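Local coordinates for 16L protein (Yaba-like disease virus, PDB 6TQP), which is a poxviral Bcl-2-like protein that probably inhibits apoptosis of the infected cell by binding the BH3 motifs of host pro-death Bcl-2 proteins, at residues A[74-87]-A[119-132]. Sequence-based numbering, arbitrary orientation.
Sequences TSEENIKHIKDQII and NIPMSFLIEDIALK. With NA (sodium ion), chain C.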
# COMPACT_ATOMS: atom_id res chain seq x y z
N THR A 74 -2.09 -14.33 -12.32
CA THR A 74 -1.60 -13.05 -12.81
C THR A 74 -2.25 -12.64 -14.13
O THR A 74 -1.75 -11.73 -14.80
CB THR A 74 -0.08 -13.08 -12.99
OG1 THR A 74 0.29 -14.16 -13.86
CG2 THR A 74 0.61 -13.24 -11.65
N SER A 75 -3.35 -13.28 -14.51
CA SER A 75 -4.04 -12.88 -15.73
C SER A 75 -4.52 -11.44 -15.61
O SER A 75 -4.73 -10.92 -14.51
CB SER A 75 -5.22 -13.80 -16.00
OG SER A 75 -6.19 -13.65 -14.97
N GLU A 76 -4.71 -10.79 -16.76
CA GLU A 76 -5.22 -9.43 -16.75
C GLU A 76 -6.58 -9.34 -16.06
O GLU A 76 -6.84 -8.39 -15.31
CB GLU A 76 -5.32 -8.89 -18.19
CG GLU A 76 -5.76 -7.43 -18.26
CD GLU A 76 -5.60 -6.84 -19.65
OE1 GLU A 76 -5.46 -7.62 -20.61
OE2 GLU A 76 -5.62 -5.60 -19.76
N GLU A 77 -7.43 -10.35 -16.26
CA GLU A 77 -8.77 -10.34 -15.66
C GLU A 77 -8.69 -10.40 -14.14
O GLU A 77 -9.43 -9.68 -13.45
CB GLU A 77 -9.61 -11.51 -16.19
CG GLU A 77 -9.68 -11.63 -17.71
CD GLU A 77 -8.56 -12.49 -18.30
OE1 GLU A 77 -7.40 -12.04 -18.31
OE2 GLU A 77 -8.86 -13.62 -18.74
N ASN A 78 -7.82 -11.25 -13.61
CA ASN A 78 -7.74 -11.36 -12.16
C ASN A 78 -6.98 -10.20 -11.54
O ASN A 78 -7.30 -9.80 -10.41
CB ASN A 78 -7.09 -12.68 -11.75
CG ASN A 78 -7.16 -12.90 -10.25
OD1 ASN A 78 -8.25 -12.97 -9.69
ND2 ASN A 78 -6.01 -12.98 -9.60
N ILE A 79 -5.99 -9.64 -12.24
CA ILE A 79 -5.32 -8.45 -11.72
C ILE A 79 -6.30 -7.29 -11.62
O ILE A 79 -6.28 -6.51 -10.65
CB ILE A 79 -4.11 -8.10 -12.60
CG1 ILE A 79 -2.96 -9.07 -12.31
CG2 ILE A 79 -3.67 -6.66 -12.34
CD1 ILE A 79 -1.81 -8.98 -13.28
N LYS A 80 -7.17 -7.13 -12.62
CA LYS A 80 -8.21 -6.11 -12.54
C LYS A 80 -9.11 -6.36 -11.34
O LYS A 80 -9.47 -5.43 -10.61
CB LYS A 80 -9.01 -6.10 -13.84
CG LYS A 80 -9.68 -4.78 -14.18
CD LYS A 80 -11.13 -4.77 -13.77
CE LYS A 80 -11.80 -3.46 -14.14
NZ LYS A 80 -13.19 -3.37 -13.63
N HIS A 81 -9.45 -7.63 -11.11
CA HIS A 81 -10.26 -8.02 -9.96
C HIS A 81 -9.57 -7.65 -8.65
O HIS A 81 -10.21 -7.12 -7.73
CB HIS A 81 -10.52 -9.52 -10.05
CG HIS A 81 -11.61 -10.02 -9.15
ND1 HIS A 81 -12.72 -9.28 -8.83
CD2 HIS A 81 -11.76 -11.21 -8.53
CE1 HIS A 81 -13.50 -9.98 -8.04
NE2 HIS A 81 -12.94 -11.16 -7.84
N ILE A 82 -8.26 -7.90 -8.55
CA ILE A 82 -7.53 -7.53 -7.33
C ILE A 82 -7.57 -6.02 -7.13
O ILE A 82 -7.81 -5.53 -6.03
CB ILE A 82 -6.07 -8.04 -7.41
CG1 ILE A 82 -6.06 -9.57 -7.45
CG2 ILE A 82 -5.25 -7.52 -6.24
CD1 ILE A 82 -4.70 -10.16 -7.77
N LYS A 83 -7.30 -5.27 -8.20
CA LYS A 83 -7.29 -3.82 -8.10
C LYS A 83 -8.62 -3.32 -7.54
O LYS A 83 -8.66 -2.57 -6.56
CB LYS A 83 -7.03 -3.19 -9.46
CG LYS A 83 -6.98 -1.66 -9.46
CD LYS A 83 -7.14 -1.08 -10.86
CE LYS A 83 -8.59 -0.74 -11.17
NZ LYS A 83 -9.03 0.51 -10.49
N ASP A 84 -9.72 -3.74 -8.16
CA ASP A 84 -11.02 -3.23 -7.76
C ASP A 84 -11.35 -3.62 -6.32
O ASP A 84 -11.95 -2.83 -5.59
CB ASP A 84 -12.08 -3.73 -8.74
CG ASP A 84 -11.93 -3.11 -10.11
OD1 ASP A 84 -11.42 -1.98 -10.20
OD2 ASP A 84 -12.29 -3.75 -11.11
N GLN A 85 -10.96 -4.82 -5.89
CA GLN A 85 -11.23 -5.22 -4.51
C GLN A 85 -10.43 -4.37 -3.53
O GLN A 85 -10.96 -3.95 -2.49
CB GLN A 85 -10.94 -6.71 -4.31
CG GLN A 85 -11.93 -7.62 -5.01
CD GLN A 85 -11.62 -9.10 -4.84
OE1 GLN A 85 -12.21 -9.77 -4.00
NE2 GLN A 85 -10.68 -9.60 -5.64
N ILE A 86 -9.18 -4.06 -3.86
CA ILE A 86 -8.37 -3.25 -2.95
C ILE A 86 -8.91 -1.82 -2.93
O ILE A 86 -9.09 -1.21 -1.86
CB ILE A 86 -6.88 -3.31 -3.35
CG1 ILE A 86 -6.35 -4.73 -3.14
CG2 ILE A 86 -6.07 -2.34 -2.53
CD1 ILE A 86 -4.92 -4.97 -3.67
N ILE A 87 -9.20 -1.26 -4.11
CA ILE A 87 -9.80 0.07 -4.17
C ILE A 87 -11.09 0.12 -3.36
O ILE A 87 -11.33 1.07 -2.61
CB ILE A 87 -10.04 0.48 -5.64
CG1 ILE A 87 -8.69 0.55 -6.38
CG2 ILE A 87 -10.86 1.76 -5.72
CD1 ILE A 87 -8.57 1.68 -7.38
N ASN A 119 4.76 -7.26 -16.36
CA ASN A 119 3.33 -7.52 -16.38
C ASN A 119 2.62 -6.17 -16.36
O ASN A 119 2.42 -5.57 -15.31
CB ASN A 119 2.92 -8.37 -15.18
CG ASN A 119 1.47 -8.75 -15.21
OD1 ASN A 119 0.60 -7.90 -15.39
ND2 ASN A 119 1.19 -10.03 -15.02
N ILE A 120 2.24 -5.67 -17.54
CA ILE A 120 1.73 -4.31 -17.64
C ILE A 120 0.47 -4.12 -16.81
O ILE A 120 0.38 -3.13 -16.07
CB ILE A 120 1.53 -3.93 -19.12
CG1 ILE A 120 2.88 -3.90 -19.86
CG2 ILE A 120 0.80 -2.59 -19.25
CD1 ILE A 120 4.00 -3.12 -19.18
N PRO A 121 -0.53 -5.00 -16.86
CA PRO A 121 -1.68 -4.85 -15.95
C PRO A 121 -1.28 -4.71 -14.50
O PRO A 121 -1.90 -3.92 -13.77
CB PRO A 121 -2.48 -6.14 -16.20
CG PRO A 121 -2.16 -6.49 -17.62
CD PRO A 121 -0.73 -6.11 -17.82
N MET A 122 -0.25 -5.43 -14.05
CA MET A 122 0.19 -5.29 -12.67
C MET A 122 0.82 -3.92 -12.43
O MET A 122 0.59 -3.30 -11.39
CB MET A 122 1.18 -6.41 -12.32
CG MET A 122 1.57 -6.48 -10.85
SD MET A 122 0.15 -6.67 -9.75
CE MET A 122 0.94 -6.49 -8.15
N SER A 123 1.61 -3.43 -13.38
CA SER A 123 2.15 -2.08 -13.23
C SER A 123 1.04 -1.06 -13.06
O SER A 123 1.17 -0.12 -12.27
CB SER A 123 3.01 -1.71 -14.44
OG SER A 123 2.20 -1.45 -15.57
N PHE A 124 -0.06 -1.21 -13.80
CA PHE A 124 -1.16 -0.25 -13.68
C PHE A 124 -1.92 -0.44 -12.38
O PHE A 124 -2.44 0.53 -11.83
CB PHE A 124 -2.12 -0.38 -14.87
CG PHE A 124 -1.55 0.13 -16.18
CD1 PHE A 124 -0.61 1.15 -16.21
CD2 PHE A 124 -1.97 -0.42 -17.38
CE1 PHE A 124 -0.10 1.61 -17.42
CE2 PHE A 124 -1.47 0.03 -18.59
CZ PHE A 124 -0.53 1.05 -18.61
N LEU A 125 -2.01 -1.68 -11.89
CA LEU A 125 -2.54 -1.90 -10.55
C LEU A 125 -1.75 -1.09 -9.53
O LEU A 125 -2.33 -0.47 -8.63
CB LEU A 125 -2.49 -3.39 -10.21
CG LEU A 125 -3.09 -3.75 -8.85
CD1 LEU A 125 -3.68 -5.16 -8.90
CD2 LEU A 125 -2.06 -3.65 -7.75
N ILE A 126 -0.43 -1.12 -9.64
CA ILE A 126 0.39 -0.39 -8.68
C ILE A 126 0.13 1.10 -8.83
O ILE A 126 -0.08 1.82 -7.85
CB ILE A 126 1.87 -0.73 -8.87
CG1 ILE A 126 2.11 -2.22 -8.57
CG2 ILE A 126 2.73 0.16 -7.96
CD1 ILE A 126 3.46 -2.73 -9.08
N GLU A 127 0.13 1.59 -10.08
CA GLU A 127 -0.16 2.99 -10.34
C GLU A 127 -1.53 3.39 -9.80
O GLU A 127 -1.67 4.39 -9.09
CB GLU A 127 -0.10 3.26 -11.85
CG GLU A 127 1.30 3.38 -12.41
CD GLU A 127 1.90 4.74 -12.13
OE1 GLU A 127 1.13 5.67 -11.79
OE2 GLU A 127 3.14 4.88 -12.25
N ASP A 128 -2.56 2.61 -10.15
CA ASP A 128 -3.92 2.96 -9.78
C ASP A 128 -4.10 3.02 -8.27
O ASP A 128 -4.69 3.97 -7.74
CB ASP A 128 -4.89 1.96 -10.38
CG ASP A 128 -5.00 2.08 -11.88
OD1 ASP A 128 -4.71 3.17 -12.42
OD2 ASP A 128 -5.39 1.08 -12.54
N ILE A 129 -3.59 2.02 -7.54
CA ILE A 129 -3.74 2.02 -6.09
C ILE A 129 -2.89 3.11 -5.46
O ILE A 129 -3.28 3.72 -4.45
CB ILE A 129 -3.42 0.63 -5.52
CG1 ILE A 129 -4.41 -0.40 -6.07
CG2 ILE A 129 -3.49 0.66 -3.99
CD1 ILE A 129 -4.11 -1.81 -5.64
N ALA A 130 -1.70 3.38 -6.02
CA ALA A 130 -0.92 4.52 -5.54
C ALA A 130 -1.70 5.81 -5.70
O ALA A 130 -1.66 6.68 -4.82
CB ALA A 130 0.42 4.60 -6.29
N LEU A 131 -2.41 5.96 -6.81
CA LEU A 131 -3.20 7.16 -7.04
C LEU A 131 -4.27 7.31 -5.97
O LEU A 131 -4.43 8.39 -5.38
CB LEU A 131 -3.85 7.12 -8.42
CG LEU A 131 -3.00 7.54 -9.61
CD1 LEU A 131 -3.75 7.26 -10.89
CD2 LEU A 131 -2.63 9.01 -9.51
N LYS A 132 -5.01 6.24 -5.70
CA LYS A 132 -6.08 6.31 -4.71
C LYS A 132 -5.53 6.53 -3.31
O LYS A 132 -6.13 7.25 -2.51
CB LYS A 132 -6.91 5.04 -4.75
CG LYS A 132 -7.83 4.91 -5.94
CD LYS A 132 -8.88 6.02 -6.02
CE LYS A 132 -9.86 5.93 -4.87
NZ LYS A 132 -10.96 6.92 -5.02
NA NA C . -5.49 -9.81 -21.62
O HOH W 1 -1.88 -9.44 -16.60
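Ile-79 and Leu-125 interlock near the N-terminal ends of two helices, 76-87 and 120-132, that run almost parallel, at 8° with axes 9.4 Å apart. The two branches of Ile-79 divide the work. CG2, held anti to the backbone N, lies against Pro-121 and Leu-125, while the other branch carries CD1 toward the start of helix 120-132, where it meets the amide of Asn-119, 3.4 Å from its OD1, and the CB of Met-122. Leu-125 answers with CD1, which reaches the backbone of the partner helix: it sits 3.4 Å from Ile-79 O and also touches Ile-82 CG2 and Lys-83 CB. One turn on, Ile-129 pushes CD1 against Ile-86 at about a right angle, CD1 to CG2 being 3.7 Å, and Ile-87 CD1 rests on the aliphatic part of Lys-132, whose ammonium pairs with Glu-135.

At the leading end Asn-119 does double duty. Its OD1 N-caps its own helix, accepting from Met-122 N at 2.9 Å with the donor 36° out of the carbonyl plane, and its ND2 makes a weak bond to Thr-74 O at 3.4 Å; a water donating to both Thr-74 O and Asn-119 OD1 reinforces this link. Beside it the chain of Glu-76 crosses the ring of Pro-121, leaving OE1 to bind sodium. Lys-83 lays CD beside Asp-128 OD2, but its NZ stops 4.2 Å from that oxygen, short of a salt bridge, and instead bridges to Asp-84. Ile-86 and Ile-129 continue inward to helix 96-113, and on helix 76-92 His-81 hydrogen-bonds the bound peptide: side-by-side helices packed over a central one, with a peptide-binding surface alongside, fit the all-helical Bcl-2 fold.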